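Type III secretion system effector HopBA1 (Pseudomonas syringae pv. aptata, PDB 5T09) acts as a virulence factor that the Arabidopsis TIR-only resistance protein RBA1 recognises, enhancing RBA1 self-association and so triggering plant cell death. Local coordinates at residues 121-124 with 125-129; 102-105 with 106-110; 70-74 with 75-79. All coordinates share one frame; numbering follows the deposited sequence.

Contact 1: 121-124 with 125-129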
loop_
_atom_site.group_PDB
_atom_site.type_symbol
_atom_site.label_atom_id
_atom_site.label_comp_id
_atom_site.label_asym_id
_atom_site.label_seq_id
_atom_site.Cartn_x
_atom_site.Cartn_y
_atom_site.Cartn_z
ATOM N N ASP A 121 13.916 3.015 -6.355
ATOM C CA ASP A 121 14.926 2.496 -5.437
ATOM C C ASP A 121 14.362 2.359 -4.027
ATOM O O ASP A 121 14.555 1.332 -3.364
ATOM C CB ASP A 121 16.151 3.412 -5.442
ATOM C CG ASP A 121 17.277 2.883 -4.579
ATOM O OD1 ASP A 121 17.297 3.195 -3.369
ATOM O OD2 ASP A 121 18.142 2.157 -5.109
ATOM N N LYS A 122 13.656 3.389 -3.549
ATOM C CA LYS A 122 13.097 3.336 -2.200
ATOM C C LYS A 122 11.996 2.286 -2.098
ATOM O O LYS A 122 11.876 1.603 -1.072
ATOM C CB LYS A 122 12.566 4.710 -1.788
ATOM C CG LYS A 122 13.648 5.769 -1.585
ATOM C CD LYS A 122 14.623 5.354 -0.492
ATOM C CE LYS A 122 15.492 6.510 -0.022
ATOM N NZ LYS A 122 16.385 6.089 1.097
ATOM N N VAL A 123 11.177 2.145 -3.141
ATOM C CA VAL A 123 10.172 1.085 -3.145
ATOM C C VAL A 123 10.850 -0.273 -3.028
ATOM O O VAL A 123 10.436 -1.129 -2.242
ATOM C CB VAL A 123 9.299 1.172 -4.411
ATOM C CG1 VAL A 123 8.371 -0.042 -4.516
ATOM C CG2 VAL A 123 8.483 2.450 -4.403
ATOM N N SER A 124 11.909 -0.487 -3.812
ATOM C CA SER A 124 12.631 -1.753 -3.747
ATOM C C SER A 124 13.220 -1.984 -2.361
ATOM O O SER A 124 13.146 -3.097 -1.825
ATOM C CB SER A 124 13.729 -1.781 -4.809
ATOM O OG SER A 124 13.179 -1.589 -6.102
ATOM N N GLU A 125 13.811 -0.946 -1.761
ATOM C CA GLU A 125 14.337 -1.089 -0.406
ATOM C C GLU A 125 13.235 -1.477 0.573
ATOM O O GLU A 125 13.450 -2.305 1.467
ATOM C CB GLU A 125 15.016 0.207 0.046
ATOM C CG GLU A 125 15.724 0.084 1.390
ATOM C CD GLU A 125 16.284 1.404 1.896
ATOM O OE1 GLU A 125 15.767 2.470 1.500
ATOM O OE2 GLU A 125 17.244 1.372 2.696
ATOM N N ALA A 126 12.045 -0.894 0.418
ATOM C CA ALA A 126 10.950 -1.194 1.337
ATOM C C ALA A 126 10.499 -2.643 1.209
ATOM O O ALA A 126 10.271 -3.320 2.219
ATOM C CB ALA A 126 9.779 -0.243 1.085
ATOM N N LEU A 127 10.354 -3.138 -0.020
ATOM C CA LEU A 127 9.982 -4.535 -0.213
ATOM C C LEU A 127 11.037 -5.462 0.377
ATOM O O LEU A 127 10.710 -6.434 1.068
ATOM C CB LEU A 127 9.784 -4.824 -1.700
ATOM C CG LEU A 127 8.713 -3.993 -2.410
ATOM C CD1 LEU A 127 8.615 -4.405 -3.869
ATOM C CD2 LEU A 127 7.364 -4.126 -1.716
ATOM N N CYS A 128 12.312 -5.175 0.113
ATOM C CA CYS A 128 13.383 -5.989 0.675
ATOM C C CYS A 128 13.386 -5.923 2.197
ATOM O O CYS A 128 13.516 -6.953 2.867
ATOM C CB CYS A 128 14.729 -5.537 0.111
ATOM S SG CYS A 128 14.979 -5.977 -1.625
ATOM N N SER A 129 13.232 -4.722 2.763
ATOM C CA SER A 129 13.254 -4.581 4.218
ATOM C C SER A 129 12.102 -5.339 4.860
ATOM O O SER A 129 12.250 -5.903 5.948
ATOM C CB SER A 129 13.203 -3.102 4.606
ATOM O OG SER A 129 14.224 -2.370 3.949
#
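K122 and E125 lie side by side on one helix, three residues apart, and point the same way. Their charged ends form a long salt bridge, with K122 NZ 3.7 Å from E125 OE1. The same oxygen also rests against the aliphatic part of the lysine, at K122 CD. A bend at its second torsion (chi2 -60°) leaves the lysine chain running beside the glutamate. The glutamate runs straight out beyond CG. Both residues are partly exposed, and the pairing is loose. The carboxylate of D121 is not in contact with that of E125. It lies near enough that the two probably repel mildly, and D121 OD2 has a long, weak ion pair with K101.

Regular i to i+4 bonds satisfy the carbonyls of D121 to S124 and the amides of E125 to C128. E125 N donates to D121 O, and A126 N to K122 O. L127 N meets V123 O at 3.0 Å, and C128 N meets S124 O at 3.0 Å with an N-H...O angle of 170°. E125 O takes two donors from one residue. S129 N reaches it at 2.8 Å and S129 OG at 2.6 Å, from opposite faces of the carbonyl plane. S124 OG is bonded one turn back, to L120 O. Both serine hydroxyls therefore bond to carbonyls of their own helix.

L127 CG lies 3.3 Å from V123 O. The apolar contact between V123 CG1 and L127 CD1 is looser, at 4.4 Å.

The segment is the middle of helix 117-132. K122, A126 and S129 meet helix 60-74. S124, L127 and C128 pack on helix 101-112, and L127 also reaches F93 and L97 of helix 90-99. V123 touches F84 in the loop after strand 77-82.

Contact 2: 102-105 with 106-110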
loop_
_atom_site.group_PDB
_atom_site.type_symbol
_atom_site.label_atom_id
_atom_site.label_comp_id
_atom_site.label_asym_id
_atom_site.label_seq_id
_atom_site.Cartn_x
_atom_site.Cartn_y
_atom_site.Cartn_z
ATOM N N SER A 102 18.888 -4.533 -5.602
ATOM C CA SER A 102 19.215 -4.237 -6.992
ATOM C C SER A 102 18.379 -5.085 -7.941
ATOM O O SER A 102 17.957 -4.612 -9.003
ATOM C CB SER A 102 20.706 -4.465 -7.235
ATOM O OG SER A 102 21.486 -3.729 -6.308
ATOM N N ALA A 103 18.125 -6.342 -7.574
ATOM C CA ALA A 103 17.320 -7.216 -8.421
ATOM C C ALA A 103 15.861 -6.775 -8.449
ATOM O O ALA A 103 15.221 -6.797 -9.505
ATOM C CB ALA A 103 17.434 -8.660 -7.934
ATOM N N VAL A 104 15.315 -6.376 -7.299
ATOM C CA VAL A 104 13.915 -5.959 -7.246
ATOM C C VAL A 104 13.692 -4.735 -8.126
ATOM O O VAL A 104 12.689 -4.639 -8.843
ATOM C CB VAL A 104 13.493 -5.699 -5.787
ATOM C CG1 VAL A 104 12.100 -5.070 -5.718
ATOM C CG2 VAL A 104 13.525 -6.998 -4.991
ATOM N N LYS A 105 14.621 -3.780 -8.084
ATOM C CA LYS A 105 14.466 -2.560 -8.871
ATOM C C LYS A 105 14.386 -2.880 -10.360
ATOM O O LYS A 105 13.500 -2.385 -11.067
ATOM C CB LYS A 105 15.625 -1.607 -8.576
ATOM C CG LYS A 105 15.525 -0.250 -9.260
ATOM C CD LYS A 105 16.722 0.621 -8.911
ATOM C CE LYS A 105 16.708 1.938 -9.671
ATOM N NZ LYS A 105 17.976 2.696 -9.482
ATOM N N HIS A 106 15.302 -3.717 -10.850
ATOM C CA HIS A 106 15.279 -4.100 -12.259
ATOM C C HIS A 106 13.988 -4.827 -12.617
ATOM O O HIS A 106 13.475 -4.671 -13.731
ATOM C CB HIS A 106 16.489 -4.979 -12.581
ATOM C CG HIS A 106 16.912 -4.926 -14.016
ATOM N ND1 HIS A 106 17.608 -3.861 -14.548
ATOM C CD2 HIS A 106 16.744 -5.809 -15.030
ATOM C CE1 HIS A 106 17.848 -4.089 -15.827
ATOM N NE2 HIS A 106 17.334 -5.264 -16.145
ATOM N N PHE A 107 13.446 -5.618 -11.688
ATOM C CA PHE A 107 12.203 -6.335 -11.952
ATOM C C PHE A 107 11.007 -5.390 -12.019
ATOM O O PHE A 107 10.073 -5.628 -12.793
ATOM C CB PHE A 107 11.983 -7.400 -10.875
ATOM C CG PHE A 107 10.668 -8.121 -10.990
ATOM C CD1 PHE A 107 10.550 -9.259 -11.768
ATOM C CD2 PHE A 107 9.551 -7.662 -10.316
ATOM C CE1 PHE A 107 9.342 -9.924 -11.873
ATOM C CE2 PHE A 107 8.344 -8.323 -10.420
ATOM C CZ PHE A 107 8.241 -9.453 -11.200
ATOM N N LEU A 108 11.009 -4.324 -11.222
ATOM C CA LEU A 108 9.890 -3.389 -11.182
ATOM C C LEU A 108 9.988 -2.292 -12.231
ATOM O O LEU A 108 8.988 -1.615 -12.494
ATOM C CB LEU A 108 9.796 -2.739 -9.795
ATOM C CG LEU A 108 9.474 -3.662 -8.620
ATOM C CD1 LEU A 108 9.625 -2.921 -7.295
ATOM C CD2 LEU A 108 8.069 -4.212 -8.755
ATOM N N GLU A 109 11.157 -2.113 -12.846
ATOM C CA GLU A 109 11.395 -0.936 -13.674
ATOM C C GLU A 109 10.462 -0.899 -14.879
ATOM O O GLU A 109 9.919 0.159 -15.218
ATOM C CB GLU A 109 12.855 -0.912 -14.124
ATOM C CG GLU A 109 13.314 0.417 -14.686
ATOM C CD GLU A 109 14.802 0.434 -14.978
ATOM O OE1 GLU A 109 15.312 -0.564 -15.530
ATOM O OE2 GLU A 109 15.463 1.440 -14.645
ATOM N N ALA A 110 10.267 -2.044 -15.540
ATOM C CA ALA A 110 9.459 -2.077 -16.754
ATOM C C ALA A 110 8.089 -1.444 -16.538
ATOM O O ALA A 110 7.610 -0.678 -17.382
ATOM C CB ALA A 110 9.309 -3.518 -17.242
#
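V104 and L108 touch one turn apart along alpha-helix 101-112, a short helix packed on the outer side of this alpha-beta fold. Their side chains lie side by side and point the same way. V104 CG1 meets L108 CD1 at 3.6 Å. The valine puts this methyl anti to its own N (chi1 172°), which places it beside the carbonyl carbon, where it meets the leucine. L108 CG also lies 3.4 Å from V104 O.

The backbone fixes this spacing. L108 N donates to V104 O at 2.9 Å and has a weak second bond to K105 O. F107 N bonds to A103 O at 3.1 Å. The bond from H106 N to S102 O is long and weak, at 3.4 Å.

K105 runs fully extended away from the helix. Its ammonium group forms a salt bridge with D117 OD1, at the start of the next helix. E109 is one turn on, and its carboxylate could add a weak long-range attraction.

Further out, helix 90-99 covers V104 through F93 and L97, and A103 through A96. F107 leads away from residues 102-105 to A92, D89 and V85. L108 reaches F84, V85 and L120. S124 of helix 117-132 packs on both V104 and K105.

H106 and E109 lie on the exposed face. The end of the histidine leads away, while H106 CB stays 3.8 Å from A103 O.

Contact 3: 70-74 with 75-79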
loop_
_atom_site.group_PDB
_atom_site.type_symbol
_atom_site.label_atom_id
_atom_site.label_comp_id
_atom_site.label_asym_id
_atom_site.label_seq_id
_atom_site.Cartn_x
_atom_site.Cartn_y
_atom_site.Cartn_z
ATOM N N ALA A 70 10.433 -3.958 10.690
ATOM C CA ALA A 70 10.649 -4.833 11.839
ATOM C C ALA A 70 9.560 -4.642 12.888
ATOM O O ALA A 70 9.017 -5.617 13.422
ATOM C CB ALA A 70 12.031 -4.573 12.438
ATOM N N LYS A 71 9.225 -3.388 13.198
ATOM C CA LYS A 71 8.197 -3.128 14.201
ATOM C C LYS A 71 6.834 -3.630 13.739
ATOM O O LYS A 71 6.049 -4.142 14.547
ATOM C CB LYS A 71 8.139 -1.635 14.517
ATOM C CG LYS A 71 9.322 -1.134 15.328
ATOM C CD LYS A 71 9.178 0.339 15.650
ATOM C CE LYS A 71 10.416 0.884 16.337
ATOM N NZ LYS A 71 10.304 2.350 16.571
ATOM N N LEU A 72 6.530 -3.490 12.447
ATOM C CA LEU A 72 5.270 -4.017 11.931
ATOM C C LEU A 72 5.205 -5.530 12.096
ATOM O O LEU A 72 4.173 -6.073 12.509
ATOM C CB LEU A 72 5.093 -3.632 10.464
ATOM C CG LEU A 72 4.748 -2.164 10.186
ATOM C CD1 LEU A 72 4.852 -1.871 8.702
ATOM C CD2 LEU A 72 3.353 -1.825 10.697
ATOM N N LYS A 73 6.296 -6.229 11.776
ATOM C CA LYS A 73 6.342 -7.671 11.993
ATOM C C LYS A 73 6.044 -8.011 13.448
ATOM O O LYS A 73 5.240 -8.904 13.740
ATOM C CB LYS A 73 7.711 -8.218 11.583
ATOM C CG LYS A 73 7.890 -9.712 11.825
ATOM C CD LYS A 73 6.997 -10.537 10.914
ATOM C CE LYS A 73 7.036 -12.006 11.294
ATOM N NZ LYS A 73 6.240 -12.847 10.359
ATOM N N ASN A 74 6.690 -7.305 14.379
ATOM C CA ASN A 74 6.471 -7.571 15.796
ATOM C C ASN A 74 5.034 -7.276 16.205
ATOM O O ASN A 74 4.502 -7.925 17.112
ATOM C CB ASN A 74 7.447 -6.745 16.634
ATOM C CG ASN A 74 7.222 -6.907 18.125
ATOM O OD1 ASN A 74 6.471 -6.148 18.737
ATOM N ND2 ASN A 74 7.879 -7.898 18.719
ATOM N N ALA A 75 4.390 -6.310 15.548
ATOM C CA ALA A 75 2.999 -5.990 15.842
ATOM C C ALA A 75 2.030 -7.052 15.341
ATOM O O ALA A 75 0.841 -6.981 15.669
ATOM C CB ALA A 75 2.635 -4.635 15.231
ATOM N N GLY A 76 2.502 -8.024 14.561
ATOM C CA GLY A 76 1.659 -9.078 14.029
ATOM C C GLY A 76 1.467 -9.040 12.529
ATOM O O GLY A 76 0.697 -9.853 12.004
ATOM N N VAL A 77 2.133 -8.132 11.820
ATOM C CA VAL A 77 2.013 -8.045 10.368
ATOM C C VAL A 77 2.898 -9.125 9.757
ATOM O O VAL A 77 4.126 -9.059 9.849
ATOM C CB VAL A 77 2.400 -6.653 9.852
ATOM C CG1 VAL A 77 2.294 -6.593 8.327
ATOM C CG2 VAL A 77 1.522 -5.587 10.493
ATOM N N ASP A 78 2.274 -10.125 9.135
ATOM C CA ASP A 78 2.997 -11.209 8.486
ATOM C C ASP A 78 2.939 -11.148 6.966
ATOM O O ASP A 78 3.603 -11.955 6.305
ATOM C CB ASP A 78 2.442 -12.562 8.950
ATOM C CG ASP A 78 2.547 -12.753 10.450
ATOM O OD1 ASP A 78 3.592 -12.386 11.025
ATOM O OD2 ASP A 78 1.584 -13.268 11.055
ATOM N N HIS A 79 2.183 -10.214 6.395
ATOM C CA HIS A 79 1.929 -10.208 4.962
ATOM C C HIS A 79 1.840 -8.774 4.467
ATOM O O HIS A 79 1.143 -7.949 5.067
ATOM C CB HIS A 79 0.633 -10.957 4.642
ATOM C CG HIS A 79 0.325 -11.029 3.180
ATOM N ND1 HIS A 79 -0.938 -10.807 2.676
ATOM C CD2 HIS A 79 1.112 -11.308 2.115
ATOM C CE1 HIS A 79 -0.915 -10.939 1.362
ATOM N NE2 HIS A 79 0.318 -11.243 0.995
#
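A75, K73 and V77 carry most of this contact, where helix 60-74 ends and the chain turns into strand 77-82. The turn is a Schellman motif. G76 has a positive phi of 112°, a conformation suited to glycine. G76 N bonds to K73 O at 3.0 Å from above the carbonyl plane, and V77 N bonds to L72 O at 3.0 Å.

A75 closes the last turn. Its N donates to K71 O at 2.9 Å, and A75 CB lies 3.4 Å from L72 O.

V77 folds back on the helix end. V77 CB is 3.2 Å from L72 O, and V77 CG2 is 4.1 Å from L72 CB. I186 of strand 184-190 and A44 of helix 36-46 touch both side chains.

K73 bends at its second torsion (chi2 68°) and crosses D78 at about a right angle. K73 NZ meets D78 OD1 at 2.8 Å, on the anti side and out of the carboxylate plane. K73 CA also makes a CH...O contact with V77 O.

The salt bridge thus joins the helix end to D78, near the start of the strand, and each charged group has a second partner, G134 O for the lysine and N183 N for D78 OD2.

Overall arrangement
Contact 1 is the most buried of the three, while contacts 2 and 3 each mix buried and exposed residues. Contacts 1 and 2 lie within successive helices, 117-132 and 101-112, and touch directly: C128 packs on V104, and L127 on L108. Contact 3 differs in kind, because it joins the end of a helix to a strand of the central sheet. It does not touch the others, although helix 60-74 also packs against helix 117-132. The charge pairing differs as well: long in contact 1, short in contact 3, and directed to the next helix in contact 2.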